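Local coordinates for protein threonine phosphate decarboxylase-like enzyme (Sulfurospirillum multivorans, PDB 6OUX) that catalyses the PLP-dependent decarboxylation of L-serine O-phosphate to ethanolamine O-phosphate, the linker precursor in norcobamide biosynthesis, at residues 123-128 and 143-148; 160-165 and 197-202; 214-219 and 301-306. All coordinates share one frame; numbering follows the deposited sequence.

Interaction 1: 123-128 and 143-148; sequences KVALMI and EVVYFP
Lys-123 sets CG anti to its backbone N (chi1 -175°) and runs out extended, while Glu-143 turns CG beside its own N (chi1 -60°), so the chains cross obliquely and the carboxylate meets the lysine's aliphatic stem. CE of Lys-123 lies 3.5 Å from OE1 of Glu-143, whereas NZ is 4.0 Å from that oxygen, a long salt bridge; the ammonium's main partner is Glu-169 of helix 159-169. CE also rests on CG1 of Val-145. An alanine here in place of Lys-123 would strip away this stem and both ion pairs and would probably leave the carboxylates of Glu-143 and Glu-169 less well compensated. On the opposite face, Leu-126 has CG beside its N and lies alongside Tyr-146, with CD1 3.9 Å from CE1 of the ring and 3.8 Å from CG1 of Val-144. CG2 of Ile-128 approaches CA of Pro-148 to 3.4 Å. The strands run parallel in unbroken register, joined by five backbone hydrogen bonds; the straightest, from Val-145 N to Val-124 O (2.9 Å, 171° at the hydrogen), arrives almost along the C=O axis. Strand 143-148 is the edge strand of the mixed seven-stranded sheet in the large domain of this PLP-dependent aminotransferase fold; 123-128 also pairs with strand 173-177. The ladder thus matches backbone polarity, apolar contacts run from the middle to the far end, and charge is confined to where the strands begin.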
# COMPACT_ATOMS: atom_id res chain seq x y z
N LYS A 123 -3.47 26.97 5.19
CA LYS A 123 -4.22 27.52 4.08
C LYS A 123 -3.58 26.94 2.85
O LYS A 123 -2.38 27.06 2.70
CB LYS A 123 -4.16 29.00 4.06
CG LYS A 123 -4.97 29.69 3.04
CD LYS A 123 -5.05 31.19 3.36
CE LYS A 123 -6.07 31.85 2.48
NZ LYS A 123 -6.12 33.33 2.63
N VAL A 124 -4.40 26.37 1.96
CA VAL A 124 -3.92 25.74 0.70
C VAL A 124 -4.70 26.30 -0.51
O VAL A 124 -5.92 26.56 -0.42
CB VAL A 124 -4.03 24.22 0.80
CG1 VAL A 124 -5.45 23.79 1.03
CG2 VAL A 124 -3.38 23.53 -0.43
N ALA A 125 -3.96 26.61 -1.56
CA ALA A 125 -4.53 27.06 -2.84
C ALA A 125 -4.51 25.89 -3.82
O ALA A 125 -3.44 25.28 -4.08
CB ALA A 125 -3.80 28.25 -3.40
N LEU A 126 -5.71 25.55 -4.29
CA LEU A 126 -5.93 24.53 -5.35
C LEU A 126 -6.50 25.18 -6.59
O LEU A 126 -7.15 26.24 -6.51
CB LEU A 126 -6.90 23.46 -4.89
CG LEU A 126 -6.66 22.79 -3.55
CD1 LEU A 126 -7.81 21.81 -3.28
CD2 LEU A 126 -5.35 22.04 -3.60
N MET A 127 -6.29 24.55 -7.74
CA MET A 127 -6.96 25.02 -8.96
C MET A 127 -8.25 24.23 -9.14
O MET A 127 -8.38 23.10 -8.67
CB MET A 127 -6.06 24.87 -10.18
CG MET A 127 -4.79 25.74 -10.20
SD MET A 127 -3.82 25.18 -11.63
CE MET A 127 -3.35 23.44 -11.24
N ILE A 128 -9.14 24.79 -9.92
CA ILE A 128 -10.38 24.15 -10.30
C ILE A 128 -10.60 24.39 -11.81
O ILE A 128 -10.44 25.52 -12.29
CB ILE A 128 -11.52 24.75 -9.42
CG1 ILE A 128 -12.86 24.15 -9.72
CG2 ILE A 128 -11.67 26.24 -9.71
CD1 ILE A 128 -13.97 24.77 -8.88
N GLU A 143 -7.97 26.25 5.91
CA GLU A 143 -8.69 26.88 4.82
C GLU A 143 -8.26 26.34 3.44
O GLU A 143 -7.09 26.02 3.24
CB GLU A 143 -8.39 28.35 4.84
CG GLU A 143 -8.78 29.06 6.13
CD GLU A 143 -8.51 30.56 6.07
OE1 GLU A 143 -8.44 31.13 4.96
OE2 GLU A 143 -8.39 31.17 7.15
N VAL A 144 -9.20 26.24 2.51
CA VAL A 144 -8.90 25.93 1.08
C VAL A 144 -9.40 27.11 0.22
O VAL A 144 -10.51 27.55 0.41
CB VAL A 144 -9.59 24.63 0.67
CG1 VAL A 144 -9.21 24.23 -0.75
CG2 VAL A 144 -9.21 23.50 1.63
N VAL A 145 -8.58 27.63 -0.66
CA VAL A 145 -8.97 28.67 -1.66
C VAL A 145 -8.73 28.09 -3.08
O VAL A 145 -7.84 27.24 -3.26
CB VAL A 145 -8.24 30.00 -1.47
CG1 VAL A 145 -8.73 30.67 -0.17
CG2 VAL A 145 -6.71 29.83 -1.47
N TYR A 146 -9.53 28.51 -4.05
CA TYR A 146 -9.54 27.86 -5.37
C TYR A 146 -9.21 28.91 -6.36
O TYR A 146 -9.77 29.97 -6.28
CB TYR A 146 -10.95 27.27 -5.69
CG TYR A 146 -11.25 26.04 -4.89
CD1 TYR A 146 -10.72 24.80 -5.27
CD2 TYR A 146 -11.95 26.11 -3.70
CE1 TYR A 146 -10.97 23.65 -4.54
CE2 TYR A 146 -12.16 24.99 -2.93
CZ TYR A 146 -11.70 23.75 -3.38
OH TYR A 146 -11.94 22.61 -2.66
N PHE A 147 -8.25 28.67 -7.23
CA PHE A 147 -8.05 29.48 -8.45
C PHE A 147 -8.86 28.85 -9.63
O PHE A 147 -8.64 27.68 -9.94
CB PHE A 147 -6.55 29.50 -8.80
CG PHE A 147 -6.23 30.38 -9.98
CD1 PHE A 147 -6.13 31.75 -9.81
CD2 PHE A 147 -6.08 29.85 -11.24
CE1 PHE A 147 -5.91 32.58 -10.88
CE2 PHE A 147 -5.83 30.67 -12.33
CZ PHE A 147 -5.75 32.04 -12.14
N PRO A 148 -9.81 29.59 -10.25
CA PRO A 148 -10.65 29.00 -11.32
C PRO A 148 -9.98 29.05 -12.65
O PRO A 148 -9.59 30.09 -13.06
CB PRO A 148 -11.89 29.90 -11.33
CG PRO A 148 -11.38 31.23 -10.83
CD PRO A 148 -10.39 30.88 -9.78

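Interaction 2: 160-165 and 197-202; sequences DKYCQF and KRLAFV
Arg-198 reaches across from the last turn of helix 189-198 with CG anti to its backbone N (chi1 177°) and an extended chain as far as NE, which lays its guanidinium against helix 159-169. CB of Cys-163 sits over one face of that group, 3.4 Å from NE and offset toward the rim. At the edge, NH1 donates to OD1 of Asp-160 in a 2.9 Å salt-bridge hydrogen bond, bent to 139° at the hydrogen. The acceptor lies in the guanidinium plane, yet the donor comes from above the carboxylate plane, the two planes being 60° apart. The CG of Asp-160 is anti to its backbone N. A second carboxylate, that of Glu-167, pairs with NE and would probably favour the charged form of the arginine. Next to the salt bridge, Cys-163 holds SG beside its own N, 3.9 Å from CG of Leu-199; CD1 of the leucine meets CE2 of Tyr-162 at the same separation, the side chains crossing at about a right angle. Two neighbouring helices are thereby joined on one flank of the large sheet, in the alpha/beta layering of the PLP-dependent aminotransferase fold.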
# COMPACT_ATOMS: atom_id res chain seq x y z
N ASP A 160 0.60 34.66 -14.58
CA ASP A 160 0.60 35.97 -13.93
C ASP A 160 -0.58 36.14 -12.98
O ASP A 160 -0.38 36.65 -11.82
CB ASP A 160 0.62 37.06 -14.98
CG ASP A 160 0.62 38.46 -14.38
OD1 ASP A 160 1.68 38.95 -13.94
OD2 ASP A 160 -0.45 39.07 -14.34
N LYS A 161 -1.80 35.78 -13.44
CA LYS A 161 -2.98 35.97 -12.60
C LYS A 161 -2.95 35.06 -11.43
O LYS A 161 -3.39 35.41 -10.35
CB LYS A 161 -4.31 35.78 -13.35
CG LYS A 161 -4.59 36.93 -14.29
CD LYS A 161 -5.78 36.68 -15.20
CE LYS A 161 -5.85 37.77 -16.28
NZ LYS A 161 -7.05 37.55 -17.12
N TYR A 162 -2.48 33.86 -11.66
CA TYR A 162 -2.33 32.89 -10.60
C TYR A 162 -1.38 33.43 -9.51
O TYR A 162 -1.72 33.38 -8.35
CB TYR A 162 -1.77 31.63 -11.16
CG TYR A 162 -1.56 30.59 -10.10
CD1 TYR A 162 -2.64 29.89 -9.56
CD2 TYR A 162 -0.31 30.32 -9.64
CE1 TYR A 162 -2.45 28.91 -8.62
CE2 TYR A 162 -0.09 29.36 -8.67
CZ TYR A 162 -1.15 28.69 -8.15
OH TYR A 162 -0.92 27.75 -7.17
N CYS A 163 -0.22 33.94 -9.92
CA CYS A 163 0.73 34.50 -8.98
C CYS A 163 0.13 35.64 -8.15
O CYS A 163 0.35 35.71 -6.96
CB CYS A 163 1.95 34.98 -9.71
SG CYS A 163 3.00 33.62 -10.20
N GLN A 164 -0.61 36.54 -8.80
CA GLN A 164 -1.24 37.62 -8.08
C GLN A 164 -2.28 37.10 -7.05
O GLN A 164 -2.39 37.60 -5.93
CB GLN A 164 -1.90 38.56 -9.07
CG GLN A 164 -2.45 39.79 -8.41
CD GLN A 164 -1.35 40.55 -7.66
OE1 GLN A 164 -1.35 40.63 -6.42
NE2 GLN A 164 -0.39 41.04 -8.39
N PHE A 165 -3.04 36.09 -7.45
CA PHE A 165 -3.96 35.40 -6.60
C PHE A 165 -3.23 34.81 -5.37
O PHE A 165 -3.70 34.98 -4.22
CB PHE A 165 -4.66 34.29 -7.38
CG PHE A 165 -5.54 33.43 -6.55
CD1 PHE A 165 -6.75 33.92 -6.08
CD2 PHE A 165 -5.15 32.16 -6.19
CE1 PHE A 165 -7.57 33.14 -5.26
CE2 PHE A 165 -5.96 31.35 -5.40
CZ PHE A 165 -7.17 31.84 -4.93
N LYS A 197 9.98 31.49 -9.45
CA LYS A 197 10.76 32.61 -8.95
C LYS A 197 9.88 33.61 -8.14
O LYS A 197 10.26 34.03 -7.03
CB LYS A 197 11.44 33.33 -10.09
CG LYS A 197 12.57 32.52 -10.66
CD LYS A 197 13.19 33.23 -11.86
CE LYS A 197 14.69 32.95 -11.95
NZ LYS A 197 15.02 31.48 -11.81
N ARG A 198 8.76 33.98 -8.73
CA ARG A 198 7.80 34.92 -8.11
C ARG A 198 7.16 34.38 -6.84
O ARG A 198 6.78 35.17 -5.94
CB ARG A 198 6.73 35.30 -9.13
CG ARG A 198 5.63 36.20 -8.66
CD ARG A 198 4.91 36.89 -9.83
NE ARG A 198 3.85 37.74 -9.33
CZ ARG A 198 2.91 38.33 -10.09
NH1 ARG A 198 2.88 38.19 -11.42
NH2 ARG A 198 1.97 39.03 -9.48
N LEU A 199 6.98 33.06 -6.77
CA LEU A 199 6.36 32.44 -5.58
C LEU A 199 7.32 31.85 -4.58
O LEU A 199 6.96 30.98 -3.79
CB LEU A 199 5.33 31.42 -6.01
CG LEU A 199 4.21 32.04 -6.86
CD1 LEU A 199 3.17 30.97 -7.17
CD2 LEU A 199 3.49 33.22 -6.17
N ALA A 200 8.55 32.35 -4.58
CA ALA A 200 9.59 31.96 -3.63
C ALA A 200 9.22 32.10 -2.18
O ALA A 200 9.81 31.39 -1.35
CB ALA A 200 10.91 32.71 -3.89
N PHE A 201 8.26 32.98 -1.89
CA PHE A 201 7.80 33.21 -0.51
C PHE A 201 6.89 32.13 0.02
O PHE A 201 6.73 31.99 1.23
CB PHE A 201 7.04 34.56 -0.40
CG PHE A 201 5.75 34.63 -1.20
CD1 PHE A 201 4.55 34.21 -0.66
CD2 PHE A 201 5.76 35.11 -2.51
CE1 PHE A 201 3.38 34.33 -1.40
CE2 PHE A 201 4.61 35.18 -3.26
CZ PHE A 201 3.40 34.80 -2.69
N VAL A 202 6.28 31.35 -0.86
CA VAL A 202 5.38 30.30 -0.39
C VAL A 202 6.20 29.15 0.28
O VAL A 202 7.18 28.66 -0.31
CB VAL A 202 4.50 29.75 -1.59
CG1 VAL A 202 3.61 28.63 -1.13
CG2 VAL A 202 3.73 30.88 -2.27

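Interaction 3: 214-219 and 301-306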
# COMPACT_ATOMS: atom_id res chain seq x y z
N PHE A 214 4.22 12.34 -21.00
CA PHE A 214 3.39 12.48 -22.20
C PHE A 214 3.49 13.82 -22.86
O PHE A 214 3.03 13.95 -23.98
CB PHE A 214 1.93 12.10 -21.91
CG PHE A 214 1.83 10.79 -21.19
CD1 PHE A 214 2.28 9.63 -21.81
CD2 PHE A 214 1.43 10.72 -19.89
CE1 PHE A 214 2.27 8.43 -21.14
CE2 PHE A 214 1.39 9.51 -19.20
CZ PHE A 214 1.84 8.37 -19.83
N ALA A 215 4.18 14.77 -22.24
CA ALA A 215 4.31 16.13 -22.81
C ALA A 215 5.62 16.27 -23.60
O ALA A 215 6.58 15.46 -23.48
CB ALA A 215 4.24 17.19 -21.71
N TYR A 216 5.67 17.29 -24.43
CA TYR A 216 6.90 17.51 -25.17
C TYR A 216 7.03 18.99 -25.46
O TYR A 216 6.03 19.66 -25.63
CB TYR A 216 6.94 16.65 -26.46
CG TYR A 216 5.81 16.86 -27.41
CD1 TYR A 216 4.61 16.17 -27.25
CD2 TYR A 216 5.88 17.82 -28.43
CE1 TYR A 216 3.54 16.40 -28.06
CE2 TYR A 216 4.79 18.03 -29.28
CZ TYR A 216 3.62 17.32 -29.09
OH TYR A 216 2.54 17.50 -29.88
N GLU A 217 8.27 19.45 -25.45
CA GLU A 217 8.62 20.82 -25.80
C GLU A 217 9.41 20.94 -27.11
O GLU A 217 9.62 22.05 -27.55
CB GLU A 217 9.36 21.50 -24.62
CG GLU A 217 8.38 21.82 -23.48
CD GLU A 217 9.01 22.61 -22.33
OE1 GLU A 217 10.00 23.37 -22.61
OE2 GLU A 217 8.54 22.45 -21.16
N ASP A 218 9.84 19.82 -27.70
CA ASP A 218 10.63 19.76 -28.95
C ASP A 218 10.13 18.60 -29.79
O ASP A 218 9.49 17.65 -29.27
CB ASP A 218 12.14 19.65 -28.69
CG ASP A 218 12.54 18.39 -27.93
OD1 ASP A 218 11.69 17.60 -27.45
OD2 ASP A 218 13.76 18.13 -27.85
N GLU A 219 10.39 18.66 -31.09
CA GLU A 219 9.92 17.59 -31.99
C GLU A 219 10.61 16.25 -31.77
O GLU A 219 10.04 15.20 -32.06
CB GLU A 219 10.08 18.02 -33.45
CG GLU A 219 8.96 18.92 -33.92
CD GLU A 219 7.66 18.16 -34.14
OE1 GLU A 219 6.78 18.15 -33.24
OE2 GLU A 219 7.53 17.54 -35.23
N GLN A 301 6.45 6.27 -28.70
CA GLN A 301 5.43 5.64 -29.50
C GLN A 301 4.05 6.04 -29.05
O GLN A 301 3.16 6.34 -29.88
CB GLN A 301 5.62 4.12 -29.41
CG GLN A 301 4.61 3.22 -30.05
CD GLN A 301 4.95 1.75 -29.84
OE1 GLN A 301 5.56 1.37 -28.81
NE2 GLN A 301 4.55 0.93 -30.76
N TYR A 302 3.83 6.00 -27.73
CA TYR A 302 2.57 6.43 -27.16
C TYR A 302 2.25 7.93 -27.40
O TYR A 302 1.12 8.28 -27.73
CB TYR A 302 2.49 6.12 -25.67
CG TYR A 302 1.11 6.36 -25.11
CD1 TYR A 302 0.03 5.59 -25.42
CD2 TYR A 302 0.88 7.44 -24.29
CE1 TYR A 302 -1.24 5.85 -24.90
CE2 TYR A 302 -0.37 7.71 -23.77
CZ TYR A 302 -1.42 6.89 -24.04
OH TYR A 302 -2.63 7.23 -23.50
N ILE A 303 3.22 8.82 -27.23
CA ILE A 303 2.97 10.22 -27.56
C ILE A 303 2.58 10.38 -29.05
O ILE A 303 1.63 11.16 -29.39
CB ILE A 303 4.20 11.07 -27.27
CG1 ILE A 303 4.44 11.14 -25.78
CG2 ILE A 303 4.14 12.46 -27.91
CD1 ILE A 303 5.78 11.76 -25.43
N LYS A 304 3.25 9.64 -29.93
CA LYS A 304 2.94 9.73 -31.37
C LYS A 304 1.54 9.25 -31.63
O LYS A 304 0.78 9.89 -32.36
CB LYS A 304 3.96 9.04 -32.27
CG LYS A 304 5.30 9.78 -32.31
CD LYS A 304 6.35 9.03 -33.14
CE LYS A 304 7.73 9.59 -32.80
NZ LYS A 304 8.83 8.72 -33.27
N GLU A 305 1.11 8.18 -30.95
CA GLU A 305 -0.23 7.78 -31.11
C GLU A 305 -1.26 8.78 -30.53
O GLU A 305 -2.30 8.94 -31.16
CB GLU A 305 -0.42 6.35 -30.54
CG GLU A 305 -1.79 5.75 -30.60
CD GLU A 305 -2.49 5.88 -31.95
OE1 GLU A 305 -1.76 5.74 -32.98
OE2 GLU A 305 -3.77 6.12 -31.96
N MET A 306 -1.03 9.30 -29.32
CA MET A 306 -1.90 10.32 -28.72
C MET A 306 -2.09 11.49 -29.69
O MET A 306 -3.20 12.04 -29.78
CB MET A 306 -1.30 10.91 -27.43
CG MET A 306 -1.59 10.13 -26.16
SD MET A 306 -3.31 9.88 -25.69
CE MET A 306 -4.13 11.24 -26.03
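Ile-303 lies at the centre of the contact, its two branches diverging toward different parts of the loop 214-219. With CG1 beside the backbone N (chi1 -68°), that branch runs against the main chain, CG1 lying 3.6 Å from the carbonyl O of Phe-214. The other branch, CG2, is anti to N and touches the ring of Tyr-216 at CD1, 3.8 Å away. The preceding residue, Tyr-302, has CG anti to N and meets Phe-214: CD2 of the tyrosine is 3.6 Å from CE1 of the phenylalanine, and the ring centroids stand 5.4 Å apart with planes at 70°, an oblique aromatic pair. Phe-214 carries CG beside its N, swinging the ring toward the helix, whereas Tyr-216 adopts the crowded position between N and the carbonyl carbon (chi1 58°), bringing CD1 and CE1 of its ring obliquely across CG2 of Ile-303. No hydrogen bond links the two segments, so apolar surfaces carry the contact. Farther out, the hydroxyl of Tyr-302 is tied to the carbonyl of Gly-372, and its side chain also touches Pro-53 and Tyr-54 of helix 53-68; Phe-214 is backed by Asp-245 and Asn-327. The loop is in turn held by Glu-217, whose OE2 bonds to Tyr-186 OH and Leu-189 N. The buried contact thus fastens the connection between strand 204-208 and helix 227-232 to the long helix 289-314, an interdomain helix of the kind known in fold-type I PLP enzymes.

How the interactions relate
Interactions 1 and 2 touch, and strand 143-148 leads on to helix 159-169: the ring of Phe-147 packs on Tyr-162, edge-to-face, and on Phe-165, so the sheet edge of the first carries the helix used by the second. Both are partly buried and pair an apolar interior with charges toward solvent, but interaction 1 is built on a backbone ladder, whereas interaction 2 is carried mainly by side chains and has no backbone-to-backbone hydrogen bond across it. Interaction 3 stands apart, its centre about 30 Å from that of interaction 1 and 29 Å from that of interaction 2. Four of its five touching residues are buried, and no charged pair joins its segments.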